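Local coordinates for protein Snx21 (Mus musculus, PDB 4YMR), which binds membranes enriched in phosphatidylinositol 3-phosphate and phosphatidylinositol 4,5-bisphosphate, may act in intracellular trafficking, and is seen here as its PXB/TPR domain, at residues S20-G25 with L60-Q65. Sequence-based numbering, arbitrary orientation.
Sequences SLTCTG and LAVCHQ
Thr22 meets Cys63 and Val62 through a fork set by its first torsion: at chi1 -58° OG1 stands anti to the carbonyl carbon, while CG2 is anti to the backbone N. Cys63 SG is likewise anti to its own carbonyl carbon (chi1 -70°), and its CB-SG bond points at helix 12-24. Thr22 OG1 lies 3.8 Å from Cys63 SG, a van der Waals approach, and Thr22 CG2 rests 4.2 Å from Val62 CG1. Contact is thin: 91 Å² is buried in all, and Thr22 and Cys63, the residues in register, keep their CA atoms 7.4 Å apart. All three touching residues are nevertheless buried. The polar end of Thr22 is satisfied within the subunit, since OG1 is hydrogen-bonded to Ala18 O one turn earlier and to Trp34 NE1, so it ties its own helix to helix 27-43. Where this helix ends, Leu21 O accepts hydrogen bonds from Gly25 N (3.0 Å) and from Thr24 OG1 (3.2 Å), the hydroxyl standing above the carbonyl plane, 37° out of it; Gly25 then leaves helical geometry with positive phi. This is helix-to-helix packing inside the all-helical PXB/TPR domain. Helix 27-43, between the two in sequence, touches both, through Ala30 and Leu33 on one side and Trp34 and Leu31 on the other; in the domain-swapped dimer of the crystal, helix 134-140 of the second subunit covers Thr22 with Leu138 and Val62 with Lys135, while helix 70-85 borders Leu60 and Ala61.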
loop_
_atom_site.group_PDB
_atom_site.type_symbol
_atom_site.label_atom_id
_atom_site.label_comp_id
_atom_site.label_asym_id
_atom_site.label_seq_id
_atom_site.Cartn_x
_atom_site.Cartn_y
_atom_site.Cartn_z
ATOM N N SER A 20 -2.846 -2.350 -18.747
ATOM C CA SER A 20 -3.548 -3.043 -19.832
ATOM C C SER A 20 -2.603 -3.331 -20.988
ATOM O O SER A 20 -2.585 -4.438 -21.525
ATOM C CB SER A 20 -4.795 -2.276 -20.304
ATOM O OG SER A 20 -4.472 -1.002 -20.830
ATOM N N LEU A 21 -1.805 -2.330 -21.348
ATOM C CA LEU A 21 -0.786 -2.475 -22.381
ATOM C C LEU A 21 0.169 -3.643 -22.106
ATOM O O LEU A 21 0.518 -4.385 -23.020
ATOM C CB LEU A 21 -0.002 -1.163 -22.543
ATOM C CG LEU A 21 -0.757 -0.000 -23.189
ATOM C CD1 LEU A 21 0.094 1.267 -23.217
ATOM C CD2 LEU A 21 -1.207 -0.373 -24.601
ATOM N N THR A 22 0.571 -3.800 -20.846
ATOM C CA THR A 22 1.478 -4.872 -20.425
ATOM C C THR A 22 0.799 -6.239 -20.498
ATOM O O THR A 22 1.421 -7.243 -20.854
ATOM C CB THR A 22 2.001 -4.628 -18.973
ATOM O OG1 THR A 22 2.669 -3.362 -18.900
ATOM C CG2 THR A 22 2.970 -5.716 -18.538
ATOM N N CYS A 23 -0.482 -6.270 -20.153
ATOM C CA CYS A 23 -1.229 -7.517 -20.184
ATOM C C CYS A 23 -1.526 -7.977 -21.607
ATOM O O CYS A 23 -1.610 -9.176 -21.857
ATOM C CB CYS A 23 -2.494 -7.432 -19.326
ATOM S SG CYS A 23 -2.097 -7.583 -17.572
ATOM N N THR A 24 -1.657 -7.035 -22.539
ATOM C CA THR A 24 -1.791 -7.404 -23.947
ATOM C C THR A 24 -0.447 -7.827 -24.592
ATOM O O THR A 24 -0.412 -8.732 -25.425
ATOM C CB THR A 24 -2.588 -6.342 -24.788
ATOM O OG1 THR A 24 -1.800 -5.166 -25.007
ATOM C CG2 THR A 24 -3.892 -5.965 -24.084
ATOM N N GLY A 25 0.652 -7.195 -24.191
ATOM C CA GLY A 25 1.970 -7.583 -24.667
ATOM C C GLY A 25 2.685 -6.458 -25.391
ATOM O O GLY A 25 3.696 -6.676 -26.054
ATOM N N LEU A 60 7.909 -1.826 -14.716
ATOM C CA LEU A 60 9.220 -1.564 -15.304
ATOM C C LEU A 60 10.074 -2.834 -15.466
ATOM O O LEU A 60 10.622 -3.087 -16.536
ATOM C CB LEU A 60 9.963 -0.506 -14.484
ATOM C CG LEU A 60 9.371 0.909 -14.491
ATOM C CD1 LEU A 60 10.157 1.825 -13.570
ATOM C CD2 LEU A 60 9.346 1.473 -15.920
ATOM N N ALA A 61 10.175 -3.632 -14.408
ATOM C CA ALA A 61 11.018 -4.822 -14.436
ATOM C C ALA A 61 10.567 -5.816 -15.514
ATOM O O ALA A 61 11.385 -6.347 -16.255
ATOM C CB ALA A 61 11.057 -5.485 -13.061
ATOM N N VAL A 62 9.260 -6.033 -15.603
ATOM C CA VAL A 62 8.674 -6.897 -16.623
ATOM C C VAL A 62 8.927 -6.410 -18.038
ATOM O O VAL A 62 9.354 -7.186 -18.911
ATOM C CB VAL A 62 7.157 -7.109 -16.376
ATOM C CG1 VAL A 62 6.503 -7.781 -17.562
ATOM C CG2 VAL A 62 6.967 -7.959 -15.140
ATOM N N CYS A 63 8.689 -5.117 -18.251
ATOM C CA CYS A 63 8.848 -4.536 -19.566
ATOM C C CYS A 63 10.319 -4.527 -19.964
ATOM O O CYS A 63 10.658 -4.890 -21.087
ATOM C CB CYS A 63 8.226 -3.135 -19.654
ATOM S SG CYS A 63 6.426 -3.119 -19.600
ATOM N N HIS A 64 11.194 -4.127 -19.051
ATOM C CA HIS A 64 12.617 -4.201 -19.352
ATOM C C HIS A 64 13.048 -5.633 -19.703
ATOM O O HIS A 64 13.762 -5.827 -20.675
ATOM C CB HIS A 64 13.461 -3.562 -18.250
ATOM C CG HIS A 64 13.469 -2.064 -18.311
ATOM N ND1 HIS A 64 13.350 -1.272 -17.185
ATOM C CD2 HIS A 64 13.573 -1.215 -19.360
ATOM C CE1 HIS A 64 13.392 0.006 -17.543
ATOM N NE2 HIS A 64 13.520 0.065 -18.858
ATOM N N GLN A 65 12.585 -6.634 -18.958
ATOM C CA GLN A 65 12.971 -8.016 -19.267
ATOM C C GLN A 65 12.499 -8.484 -20.626
ATOM O O GLN A 65 13.214 -9.194 -21.326
ATOM C CB GLN A 65 12.416 -8.971 -18.229
ATOM C CG GLN A 65 13.254 -9.076 -16.996
ATOM C CD GLN A 65 12.672 -10.050 -16.015
ATOM O OE1 GLN A 65 12.865 -11.261 -16.137
ATOM N NE2 GLN A 65 11.933 -9.533 -15.047
#